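Long-range contacts in peptidase S15/CocE/NonD (Thaumarchaeota archaeon SCGC AB-539-E09, PDB 4PF1), which probably acts as a serine aminopeptidase of the S15 family, an alpha/beta-hydrolase enzyme that cleaves residues from the N-terminus of peptides: residues P88-T93 / Q330-A335; A180-A185 / L288-L293; G190-D195 / D298-P303; V319-G324 / P373-Y378. All coordinates share one frame; numbering follows the deposited sequence.

How the contacts relate
Contacts 2 and 4 are strand pairs of the central alpha/beta-hydrolase sheet, and contacts 1 and 3 pack against it. Contact 2 pairs strands 178-184 and 287-292, contact 4 pairs 319-324 with 375-379; I289 and G291 join the two through backbone bonds to V322, centres about 9 Å apart. Contact 1, its centre about 12 Å from that of contact 2, packs M90 and R332 on F184. Contact 3 joins the loop after strand 178-184 to helix 301-309, whose S302 and P303 pack on F321. Along the chain contacts 2 and 3 alternate, both nested inside contact 1, which contact 4 crosses. R332, A185 and D298 (contacts 1 to 3) each touch the presumed S161-D295-H328 triad.

Contact 1 of 4, residues P88-T93 / Q330-A335; sequences PQMNDT and QGRRDA
M90 and R332 carry the apolar half of this contact: the thioether and CG of M90 lie against the aliphatic stem of R332. M90 SD is 3.8 Å from R332 CD, and M90 CG is also 3.8 Å from R332 CG. M90 CG stands anti to its backbone N (chi1 -180°), which sets it beside that stem. The other half belongs to Q89, whose side chain runs side by side with that of R333 and points the same way. Q89 CD touches R333 CB at 3.8 Å, and Q89 NE2 comes to 3.5 Å from D334 OD1. Behind these side chains the backbones are close: R332 O is 2.9 Å from M90 N, yet the angle is too poor for a hydrogen bond.

The next shell holds several polar ends. R333 NH1 and D334 OD1 form a long salt bridge of 3.5 Å within their own segment, and R333 NH1 also bonds a glycerol. R332 NH2 donates to the carbonyl of H328, the histidine of the presumed triad. R352, on helix 347-365, ties both sides together: its guanidinium pairs with D92 and also donates to the carbonyls of G331 and R333.

No hydrogen bond crosses directly between 88-93 and 330-335, so the fit rests on van der Waals contact, with R352 supplying a shared polar hold on the loop that follows H328.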
loop_
_atom_site.group_PDB
_atom_site.type_symbol
_atom_site.label_atom_id
_atom_site.label_comp_id
_atom_site.label_asym_id
_atom_site.label_seq_id
_atom_site.Cartn_x
_atom_site.Cartn_y
_atom_site.Cartn_z
ATOM N N PRO A 88 13.061 -22.692 9.072
ATOM C CA PRO A 88 13.295 -21.235 9.076
ATOM C C PRO A 88 14.230 -20.844 7.928
ATOM O O PRO A 88 15.023 -21.680 7.477
ATOM C CB PRO A 88 13.946 -20.983 10.445
ATOM C CG PRO A 88 13.582 -22.185 11.273
ATOM C CD PRO A 88 13.590 -23.317 10.302
ATOM N N GLN A 89 14.123 -19.597 7.433
ATOM C CA GLN A 89 14.942 -19.091 6.320
ATOM C C GLN A 89 16.446 -19.258 6.589
ATOM O O GLN A 89 17.214 -19.420 5.647
ATOM C CB GLN A 89 14.611 -17.618 6.019
ATOM C CG GLN A 89 13.277 -17.435 5.303
ATOM C CD GLN A 89 12.656 -16.090 5.582
ATOM O OE1 GLN A 89 12.171 -15.816 6.688
ATOM N NE2 GLN A 89 12.627 -15.232 4.573
ATOM N N MET A 90 16.849 -19.274 7.872
ATOM C CA MET A 90 18.233 -19.486 8.302
ATOM C C MET A 90 18.794 -20.806 7.748
ATOM O O MET A 90 19.966 -20.863 7.382
ATOM C CB MET A 90 18.307 -19.482 9.840
ATOM C CG MET A 90 19.715 -19.686 10.396
ATOM S SD MET A 90 19.761 -19.771 12.204
ATOM C CE MET A 90 18.871 -21.290 12.489
ATOM N N ASN A 91 17.942 -21.846 7.660
ATOM C CA ASN A 91 18.328 -23.181 7.195
ATOM C C ASN A 91 18.142 -23.385 5.671
ATOM O O ASN A 91 18.185 -24.531 5.218
ATOM C CB ASN A 91 17.534 -24.252 7.953
ATOM C CG ASN A 91 17.881 -24.347 9.409
ATOM O OD1 ASN A 91 17.253 -23.714 10.259
ATOM N ND2 ASN A 91 18.875 -25.164 9.733
ATOM N N ASP A 92 17.967 -22.295 4.879
ATOM C CA ASP A 92 17.748 -22.425 3.428
ATOM C C ASP A 92 18.914 -23.138 2.718
ATOM O O ASP A 92 18.673 -24.082 1.963
ATOM C CB ASP A 92 17.441 -21.064 2.750
ATOM C CG ASP A 92 18.407 -19.906 3.010
ATOM O OD1 ASP A 92 19.456 -20.130 3.661
ATOM O OD2 ASP A 92 18.079 -18.767 2.621
ATOM N N THR A 93 20.167 -22.737 3.006
ATOM C CA THR A 93 21.338 -23.345 2.366
ATOM C C THR A 93 21.574 -24.789 2.860
ATOM O O THR A 93 21.979 -25.631 2.058
ATOM C CB THR A 93 22.585 -22.471 2.537
ATOM O OG1 THR A 93 22.963 -22.433 3.912
ATOM C CG2 THR A 93 22.388 -21.067 2.010
ATOM N N GLN A 330 17.797 -10.220 10.235
ATOM C CA GLN A 330 18.163 -10.131 8.809
ATOM C C GLN A 330 19.358 -11.003 8.368
ATOM O O GLN A 330 19.454 -11.343 7.183
ATOM C CB GLN A 330 18.398 -8.686 8.403
ATOM C CG GLN A 330 17.123 -8.026 7.905
ATOM C CD GLN A 330 17.318 -6.585 7.522
ATOM O OE1 GLN A 330 18.107 -5.846 8.124
ATOM N NE2 GLN A 330 16.563 -6.145 6.534
ATOM N N GLY A 331 20.239 -11.364 9.296
ATOM C CA GLY A 331 21.354 -12.257 8.990
ATOM C C GLY A 331 20.871 -13.674 8.710
ATOM O O GLY A 331 21.541 -14.440 8.010
ATOM N N ARG A 332 19.660 -14.009 9.221
ATOM C CA ARG A 332 19.027 -15.327 9.106
ATOM C C ARG A 332 17.892 -15.351 8.053
ATOM O O ARG A 332 17.199 -16.363 7.920
ATOM C CB ARG A 332 18.489 -15.761 10.479
ATOM C CG ARG A 332 19.581 -16.046 11.496
ATOM C CD ARG A 332 19.016 -16.157 12.894
ATOM N NE ARG A 332 18.870 -14.846 13.524
ATOM C CZ ARG A 332 18.075 -14.599 14.557
ATOM N NH1 ARG A 332 17.341 -15.571 15.087
ATOM N NH2 ARG A 332 18.009 -13.381 15.074
ATOM N N ARG A 333 17.716 -14.253 7.298
ATOM C CA ARG A 333 16.697 -14.172 6.248
ATOM C C ARG A 333 17.178 -13.243 5.114
ATOM O O ARG A 333 18.385 -13.047 4.958
ATOM C CB ARG A 333 15.328 -13.711 6.828
ATOM C CG ARG A 333 15.308 -12.298 7.439
ATOM C CD ARG A 333 13.886 -11.852 7.746
ATOM N NE ARG A 333 13.835 -10.525 8.368
ATOM C CZ ARG A 333 13.720 -9.382 7.694
ATOM N NH1 ARG A 333 13.660 -9.390 6.367
ATOM N NH2 ARG A 333 13.672 -8.225 8.340
ATOM N N ASP A 334 16.236 -12.708 4.312
ATOM C CA ASP A 334 16.523 -11.757 3.244
ATOM C C ASP A 334 16.867 -10.390 3.841
ATOM O O ASP A 334 16.276 -9.993 4.852
ATOM C CB ASP A 334 15.317 -11.637 2.298
ATOM C CG ASP A 334 14.051 -11.173 2.994
ATOM O OD1 ASP A 334 13.572 -11.894 3.898
ATOM O OD2 ASP A 334 13.577 -10.057 2.680
ATOM N N ALA A 335 17.827 -9.676 3.236
ATOM C CA ALA A 335 18.209 -8.350 3.712
ATOM C C ALA A 335 18.647 -7.449 2.554
ATOM O O ALA A 335 19.837 -7.118 2.428
ATOM C CB ALA A 335 19.304 -8.456 4.759
#

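Contact 2 of 4, residues A180-A185 / L288-L293; sequences AVVPFA and LIVGGL
V290 O receives the N-H of A185 at 2.9 Å, with the donor almost on the line of the carbonyl bond (C=O...N 177°). The same oxygen also takes a CA-H...O contact from F184 CA at 3.5 Å. Two further backbone bonds follow the parallel register: V290 N to P183 O, and L288 N to V181 O. P183 has no N-H to give, and its CD instead comes to 3.3 Å from L288 O.

On the side that carries V182, F184, L288 and V290, the side chains interlock. V290 CG2 sits over one face of the F184 ring in a CH-pi contact, 4.2 Å from the centroid and shifted toward the rim, while V290 CB lies 3.6 Å from F184 CD2. The same CG2 meets V182 CG1 at 3.7 Å. V182 and L288 run side by side. F351 of helix 347-365 covers F184, L288 and V290 in turn.

These are neighbouring strands of the alpha/beta-hydrolase sheet, and the residues that touch are all buried. Three backbone hydrogen bonds link the strands, while branched side chains and one ring pack on that face; this pairing holds A185 N to V290 O, and A185 touches D295 and H328 of the presumed triad.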
loop_
_atom_site.group_PDB
_atom_site.type_symbol
_atom_site.label_atom_id
_atom_site.label_comp_id
_atom_site.label_asym_id
_atom_site.label_seq_id
_atom_site.Cartn_x
_atom_site.Cartn_y
_atom_site.Cartn_z
ATOM N N ALA A 180 31.620 -27.583 13.896
ATOM C CA ALA A 180 31.575 -26.126 13.672
ATOM C C ALA A 180 30.347 -25.492 14.320
ATOM O O ALA A 180 29.361 -26.182 14.569
ATOM C CB ALA A 180 31.573 -25.823 12.174
ATOM N N VAL A 181 30.397 -24.165 14.565
ATOM C CA VAL A 181 29.264 -23.403 15.113
ATOM C C VAL A 181 29.092 -22.073 14.357
ATOM O O VAL A 181 30.080 -21.458 13.946
ATOM C CB VAL A 181 29.333 -23.160 16.653
ATOM C CG1 VAL A 181 29.021 -24.429 17.441
ATOM C CG2 VAL A 181 30.670 -22.558 17.073
ATOM N N VAL A 182 27.829 -21.639 14.172
ATOM C CA VAL A 182 27.507 -20.363 13.530
ATOM C C VAL A 182 26.531 -19.576 14.455
ATOM O O VAL A 182 25.312 -19.588 14.230
ATOM C CB VAL A 182 26.960 -20.511 12.073
ATOM C CG1 VAL A 182 26.769 -19.145 11.416
ATOM C CG2 VAL A 182 27.875 -21.385 11.215
ATOM N N PRO A 183 27.040 -18.910 15.521
ATOM C CA PRO A 183 26.131 -18.149 16.390
ATOM C C PRO A 183 25.775 -16.771 15.796
ATOM O O PRO A 183 26.658 -15.942 15.558
ATOM C CB PRO A 183 26.908 -18.036 17.706
ATOM C CG PRO A 183 28.347 -18.154 17.325
ATOM C CD PRO A 183 28.446 -18.797 15.968
ATOM N N PHE A 184 24.476 -16.556 15.511
ATOM C CA PHE A 184 23.948 -15.286 14.995
ATOM C C PHE A 184 23.442 -14.428 16.137
ATOM O O PHE A 184 22.825 -14.958 17.062
ATOM C CB PHE A 184 22.780 -15.521 14.016
ATOM C CG PHE A 184 23.074 -16.166 12.685
ATOM C CD1 PHE A 184 23.093 -17.552 12.557
ATOM C CD2 PHE A 184 23.170 -15.399 11.531
ATOM C CE1 PHE A 184 23.281 -18.154 11.309
ATOM C CE2 PHE A 184 23.370 -16.001 10.284
ATOM C CZ PHE A 184 23.420 -17.374 10.181
ATOM N N ALA A 185 23.690 -13.108 16.080
ATOM C CA ALA A 185 23.180 -12.102 17.033
ATOM C C ALA A 185 22.911 -12.689 18.446
ATOM O O ALA A 185 21.813 -12.531 18.983
ATOM C CB ALA A 185 21.899 -11.504 16.476
ATOM N N LEU A 288 31.897 -19.095 13.466
ATOM C CA LEU A 288 31.559 -18.045 12.517
ATOM C C LEU A 288 30.571 -17.095 13.207
ATOM O O LEU A 288 29.362 -17.343 13.208
ATOM C CB LEU A 288 30.983 -18.650 11.212
ATOM C CG LEU A 288 30.672 -17.678 10.050
ATOM C CD1 LEU A 288 31.938 -17.013 9.514
ATOM C CD2 LEU A 288 29.966 -18.404 8.917
ATOM N N ILE A 289 31.104 -16.059 13.876
ATOM C CA ILE A 289 30.288 -15.092 14.616
ATOM C C ILE A 289 29.637 -14.125 13.628
ATOM O O ILE A 289 30.334 -13.444 12.877
ATOM C CB ILE A 289 31.104 -14.348 15.714
ATOM C CG1 ILE A 289 31.944 -15.339 16.564
ATOM C CG2 ILE A 289 30.169 -13.504 16.596
ATOM C CD1 ILE A 289 33.112 -14.706 17.325
ATOM N N VAL A 290 28.299 -14.092 13.619
ATOM C CA VAL A 290 27.527 -13.263 12.697
ATOM C C VAL A 290 26.774 -12.184 13.468
ATOM O O VAL A 290 25.834 -12.483 14.213
ATOM C CB VAL A 290 26.563 -14.114 11.824
ATOM C CG1 VAL A 290 26.086 -13.329 10.611
ATOM C CG2 VAL A 290 27.209 -15.428 11.394
ATOM N N GLY A 291 27.206 -10.942 13.289
ATOM C CA GLY A 291 26.601 -9.781 13.927
ATOM C C GLY A 291 25.974 -8.817 12.940
ATOM O O GLY A 291 26.323 -8.814 11.757
ATOM N N GLY A 292 25.046 -8.007 13.435
ATOM C CA GLY A 292 24.353 -7.001 12.644
ATOM C C GLY A 292 24.603 -5.597 13.147
ATOM O O GLY A 292 24.542 -5.348 14.356
ATOM N N LEU A 293 24.862 -4.663 12.217
ATOM C CA LEU A 293 25.121 -3.246 12.521
ATOM C C LEU A 293 23.911 -2.554 13.159
ATOM O O LEU A 293 24.087 -1.629 13.953
ATOM C CB LEU A 293 25.525 -2.476 11.241
ATOM C CG LEU A 293 26.954 -2.698 10.709
ATOM C CD1 LEU A 293 27.100 -2.130 9.303
ATOM C CD2 LEU A 293 27.998 -2.055 11.624
#

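Contact 3 of 4, residues G190-D195 / D298-P303; sequences GWMGDD and DIYGSP
M192 and Y300 meet where, in this alpha/beta-hydrolase fold, the loop after strand 178-184 faces the turn leading into helix 301-309. M192 CB rests over one face of the Y300 ring, 4.0 Å from the centroid and shifted toward the rim, and the two side chains cross obliquely. G193 N lies over the same face. Y300 CG is anti to its backbone N (chi1 172°), which sets it against G193 CA.

D194 crosses D298 at about a right angle, their carboxylate planes 66° apart, and D194 CB sits 3.3 Å from D298 OD1. D195 approaches the same D298 OD1 with OD2, only 2.7 Å away, the two planes turned 77° apart. D298 N bonds D295 OD1 and the D298 side chain touches H328, which places the contact beside the presumed triad.

D194 is gripped at both oxygens. OD1 uses its syn lone pair to accept G301 N at 3.0 Å and takes a weak bond from Y300 N at 3.3 Å; OD2 receives the N-H groups of V188 and D189, so one carboxylate ties its own loop to the turn. Beside it, a water 2.8 Å from G193 O accepts the N-H of I299 at 3.0 Å.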
loop_
_atom_site.group_PDB
_atom_site.type_symbol
_atom_site.label_atom_id
_atom_site.label_comp_id
_atom_site.label_asym_id
_atom_site.label_seq_id
_atom_site.Cartn_x
_atom_site.Cartn_y
_atom_site.Cartn_z
ATOM N N GLY A 190 23.387 -9.582 28.967
ATOM C CA GLY A 190 22.061 -8.996 29.130
ATOM C C GLY A 190 22.023 -7.706 29.924
ATOM O O GLY A 190 21.017 -6.998 29.894
ATOM N N TRP A 191 23.116 -7.385 30.635
ATOM C CA TRP A 191 23.210 -6.169 31.442
ATOM C C TRP A 191 24.049 -5.103 30.738
ATOM O O TRP A 191 23.649 -3.936 30.710
ATOM C CB TRP A 191 23.805 -6.487 32.823
ATOM C CG TRP A 191 23.614 -5.403 33.845
ATOM C CD1 TRP A 191 22.677 -5.369 34.835
ATOM C CD2 TRP A 191 24.406 -4.218 34.002
ATOM N NE1 TRP A 191 22.832 -4.235 35.596
ATOM C CE2 TRP A 191 23.886 -3.510 35.108
ATOM C CE3 TRP A 191 25.503 -3.677 33.308
ATOM C CZ2 TRP A 191 24.437 -2.300 35.547
ATOM C CZ3 TRP A 191 26.034 -2.472 33.734
ATOM C CH2 TRP A 191 25.505 -1.799 34.841
ATOM N N MET A 192 25.237 -5.488 30.215
ATOM C CA MET A 192 26.152 -4.544 29.570
ATOM C C MET A 192 25.540 -3.876 28.340
ATOM O O MET A 192 25.634 -2.656 28.218
ATOM C CB MET A 192 27.494 -5.202 29.210
ATOM C CG MET A 192 28.490 -5.237 30.370
ATOM S SD MET A 192 28.874 -3.623 31.123
ATOM C CE MET A 192 29.635 -2.777 29.732
ATOM N N GLY A 193 24.910 -4.647 27.456
ATOM C CA GLY A 193 24.313 -4.040 26.269
ATOM C C GLY A 193 23.492 -4.914 25.347
ATOM O O GLY A 193 23.331 -4.574 24.171
ATOM N N ASP A 194 22.927 -6.017 25.854
ATOM C CA ASP A 194 22.112 -6.847 24.982
ATOM C C ASP A 194 20.594 -6.640 25.241
ATOM O O ASP A 194 20.090 -5.561 24.940
ATOM C CB ASP A 194 22.541 -8.325 25.008
ATOM C CG ASP A 194 23.806 -8.612 24.193
ATOM O OD1 ASP A 194 24.050 -7.895 23.193
ATOM O OD2 ASP A 194 24.540 -9.558 24.546
ATOM N N ASP A 195 19.870 -7.650 25.752
ATOM C CA ASP A 195 18.403 -7.600 25.851
ATOM C C ASP A 195 17.790 -6.890 27.065
ATOM O O ASP A 195 16.783 -6.203 26.890
ATOM C CB ASP A 195 17.820 -9.014 25.792
ATOM C CG ASP A 195 18.004 -9.675 24.449
ATOM O OD1 ASP A 195 17.333 -9.255 23.485
ATOM O OD2 ASP A 195 18.815 -10.612 24.363
ATOM N N ASP A 298 20.424 -7.452 20.241
ATOM C CA ASP A 298 21.734 -7.910 20.736
ATOM C C ASP A 298 22.880 -7.287 19.922
ATOM O O ASP A 298 23.608 -7.996 19.221
ATOM C CB ASP A 298 21.812 -9.452 20.707
ATOM C CG ASP A 298 20.780 -10.125 21.587
ATOM O OD1 ASP A 298 21.015 -10.221 22.801
ATOM O OD2 ASP A 298 19.744 -10.555 21.055
ATOM N N ILE A 299 23.042 -5.952 20.033
ATOM C CA ILE A 299 24.051 -5.175 19.295
ATOM C C ILE A 299 25.455 -5.218 19.968
ATOM O O ILE A 299 26.445 -4.817 19.346
ATOM C CB ILE A 299 23.546 -3.708 19.113
ATOM C CG1 ILE A 299 24.146 -3.048 17.854
ATOM C CG2 ILE A 299 23.735 -2.854 20.384
ATOM C CD1 ILE A 299 23.239 -2.063 17.172
ATOM N N TYR A 300 25.530 -5.698 21.220
ATOM C CA TYR A 300 26.763 -5.737 22.018
ATOM C C TYR A 300 27.522 -7.068 21.872
ATOM O O TYR A 300 28.756 -7.072 21.774
ATOM C CB TYR A 300 26.406 -5.490 23.503
ATOM C CG TYR A 300 27.539 -5.675 24.489
ATOM C CD1 TYR A 300 28.328 -4.598 24.881
ATOM C CD2 TYR A 300 27.758 -6.902 25.107
ATOM C CE1 TYR A 300 29.362 -4.757 25.802
ATOM C CE2 TYR A 300 28.800 -7.078 26.014
ATOM C CZ TYR A 300 29.595 -5.999 26.366
ATOM O OH TYR A 300 30.595 -6.155 27.291
ATOM N N GLY A 301 26.777 -8.166 21.916
ATOM C CA GLY A 301 27.288 -9.530 21.929
ATOM C C GLY A 301 28.346 -9.964 20.931
ATOM O O GLY A 301 29.442 -10.370 21.333
ATOM N N SER A 302 27.990 -9.987 19.640
ATOM C CA SER A 302 28.849 -10.498 18.565
ATOM C C SER A 302 30.226 -9.771 18.452
ATOM O O SER A 302 31.244 -10.470 18.462
ATOM C CB SER A 302 28.109 -10.483 17.233
ATOM O OG SER A 302 26.911 -11.237 17.332
ATOM N N PRO A 303 30.320 -8.407 18.404
ATOM C CA PRO A 303 31.659 -7.781 18.346
ATOM C C PRO A 303 32.490 -8.027 19.614
ATOM O O PRO A 303 33.706 -8.196 19.512
ATOM C CB PRO A 303 31.358 -6.296 18.148
ATOM C CG PRO A 303 29.969 -6.116 18.599
ATOM C CD PRO A 303 29.247 -7.391 18.362
HETATM O O HOH W 1 21.315 -4.842 22.253
#

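Contact 4 of 4, residues V319-G324 / P373-Y378; sequences VHFVLG and PRVLSY
H320 and P373 meet at the start of a parallel strand pair of the alpha/beta-hydrolase sheet, P373 lying just before its strand; 319-324 is joined to 375-378 through helix 347-365, a beta-alpha-beta connection. The tight part is the backbone ladder: F321 N to R374 O, L376 N to F321 O at 2.8 Å, L323 N to L376 O at 2.8 Å, and Y378 N to L323 O. The carbonyls of F321, L376 and L323 each take a CA-H...O contact as well, the shortest being V375 CA to F321 O at 3.2 Å.

Side-chain contacts are longer. V322 and L376 lie side by side and point the same way, V322 CG2 touching L376 CB at 4.0 Å; F321 meets V375 more loosely, CD2 to CG1 4.2 Å, and its ring meets that of Y306.

The looser, partly exposed end is at P373 and R374, where the R374 side chain reaches across only with CD, to V319 O. Besides the ladder bond, a ring and a water bond here. H320 ND1 donates to P373 O at 3.2 Å, nearly straight (170°), with the oxygen in the ring plane but the donor raised above the carbonyl plane. A water bridges P373 O and F321 O. At the far end S377 OG, bonded to S563 OG, donates to a second water, which in turn donates to L323 O and to Y378 O, each 2.7 Å from it.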
loop_
_atom_site.group_PDB
_atom_site.type_symbol
_atom_site.label_atom_id
_atom_site.label_comp_id
_atom_site.label_asym_id
_atom_site.label_seq_id
_atom_site.Cartn_x
_atom_site.Cartn_y
_atom_site.Cartn_z
ATOM N N VAL A 319 38.316 -18.726 14.632
ATOM C CA VAL A 319 37.354 -17.626 14.789
ATOM C C VAL A 319 37.286 -16.709 13.549
ATOM O O VAL A 319 38.308 -16.229 13.059
ATOM C CB VAL A 319 37.624 -16.805 16.086
ATOM C CG1 VAL A 319 36.576 -15.714 16.283
ATOM C CG2 VAL A 319 37.670 -17.711 17.308
ATOM N N HIS A 320 36.051 -16.457 13.080
ATOM C CA HIS A 320 35.727 -15.543 11.984
ATOM C C HIS A 320 34.583 -14.635 12.420
ATOM O O HIS A 320 33.614 -15.116 13.006
ATOM C CB HIS A 320 35.341 -16.309 10.711
ATOM C CG HIS A 320 36.369 -17.292 10.252
ATOM N ND1 HIS A 320 37.366 -16.931 9.366
ATOM C CD2 HIS A 320 36.510 -18.600 10.563
ATOM C CE1 HIS A 320 38.081 -18.026 9.168
ATOM N NE2 HIS A 320 37.605 -19.055 9.871
ATOM N N PHE A 321 34.689 -13.326 12.143
ATOM C CA PHE A 321 33.648 -12.364 12.502
ATOM C C PHE A 321 33.038 -11.735 11.251
ATOM O O PHE A 321 33.758 -11.197 10.410
ATOM C CB PHE A 321 34.207 -11.284 13.450
ATOM C CG PHE A 321 33.272 -10.161 13.848
ATOM C CD1 PHE A 321 31.970 -10.429 14.263
ATOM C CD2 PHE A 321 33.718 -8.845 13.886
ATOM C CE1 PHE A 321 31.114 -9.393 14.644
ATOM C CE2 PHE A 321 32.863 -7.810 14.276
ATOM C CZ PHE A 321 31.567 -8.090 14.651
ATOM N N VAL A 322 31.706 -11.830 11.127
ATOM C CA VAL A 322 30.946 -11.257 10.017
ATOM C C VAL A 322 30.012 -10.187 10.582
ATOM O O VAL A 322 29.233 -10.469 11.491
ATOM C CB VAL A 322 30.172 -12.332 9.193
ATOM C CG1 VAL A 322 29.412 -11.692 8.030
ATOM C CG2 VAL A 322 31.111 -13.420 8.680
ATOM N N LEU A 323 30.124 -8.952 10.067
ATOM C CA LEU A 323 29.305 -7.822 10.495
ATOM C C LEU A 323 28.559 -7.248 9.286
ATOM O O LEU A 323 29.157 -6.573 8.442
ATOM C CB LEU A 323 30.198 -6.762 11.183
ATOM C CG LEU A 323 29.516 -5.587 11.905
ATOM C CD1 LEU A 323 28.551 -6.068 12.996
ATOM C CD2 LEU A 323 30.548 -4.684 12.521
ATOM N N GLY A 324 27.279 -7.597 9.175
ATOM C CA GLY A 324 26.428 -7.182 8.064
ATOM C C GLY A 324 25.521 -5.999 8.360
ATOM O O GLY A 324 25.384 -5.597 9.520
ATOM N N PRO A 373 37.870 -14.348 5.373
ATOM C CA PRO A 373 38.759 -13.451 6.125
ATOM C C PRO A 373 38.497 -13.506 7.632
ATOM O O PRO A 373 37.478 -14.060 8.068
ATOM C CB PRO A 373 38.423 -12.070 5.555
ATOM C CG PRO A 373 37.004 -12.182 5.118
ATOM C CD PRO A 373 36.864 -13.590 4.596
ATOM N N ARG A 374 39.416 -12.934 8.424
ATOM C CA ARG A 374 39.268 -12.828 9.874
ATOM C C ARG A 374 38.003 -12.029 10.181
ATOM O O ARG A 374 37.202 -12.435 11.023
ATOM C CB ARG A 374 40.509 -12.144 10.482
ATOM C CG ARG A 374 40.583 -12.194 12.011
ATOM C CD ARG A 374 41.347 -13.403 12.543
ATOM N NE ARG A 374 42.586 -13.672 11.803
ATOM C CZ ARG A 374 43.763 -13.116 12.077
ATOM N NH1 ARG A 374 44.832 -13.421 11.353
ATOM N NH2 ARG A 374 43.879 -12.244 13.073
ATOM N N VAL A 375 37.812 -10.909 9.452
ATOM C CA VAL A 375 36.657 -10.031 9.596
ATOM C C VAL A 375 36.054 -9.742 8.209
ATOM O O VAL A 375 36.766 -9.358 7.277
ATOM C CB VAL A 375 37.005 -8.721 10.370
ATOM C CG1 VAL A 375 35.832 -7.741 10.371
ATOM C CG2 VAL A 375 37.441 -9.027 11.802
ATOM N N LEU A 376 34.744 -9.966 8.082
ATOM C CA LEU A 376 33.981 -9.682 6.877
ATOM C C LEU A 376 32.976 -8.602 7.248
ATOM O O LEU A 376 32.046 -8.862 8.010
ATOM C CB LEU A 376 33.309 -10.969 6.349
ATOM C CG LEU A 376 32.590 -10.887 4.994
ATOM C CD1 LEU A 376 33.544 -10.474 3.869
ATOM C CD2 LEU A 376 31.944 -12.211 4.655
ATOM N N SER A 377 33.255 -7.359 6.837
ATOM C CA SER A 377 32.447 -6.209 7.230
ATOM C C SER A 377 31.780 -5.536 6.040
ATOM O O SER A 377 32.435 -5.238 5.038
ATOM C CB SER A 377 33.309 -5.200 7.986
ATOM O OG SER A 377 32.626 -3.980 8.225
ATOM N N TYR A 378 30.472 -5.283 6.163
ATOM C CA TYR A 378 29.720 -4.558 5.147
ATOM C C TYR A 378 29.706 -3.098 5.526
ATOM O O TYR A 378 29.295 -2.745 6.636
ATOM C CB TYR A 378 28.293 -5.102 5.012
ATOM C CG TYR A 378 27.501 -4.493 3.870
ATOM C CD1 TYR A 378 26.875 -3.256 4.010
ATOM C CD2 TYR A 378 27.315 -5.187 2.678
ATOM C CE1 TYR A 378 26.110 -2.710 2.979
ATOM C CE2 TYR A 378 26.555 -4.650 1.638
ATOM C CZ TYR A 378 25.947 -3.414 1.797
ATOM O OH TYR A 378 25.168 -2.898 0.793
HETATM O O HOH W 2 34.958 -13.436 8.499
HETATM O O HOH W 3 29.982 -4.090 8.899
#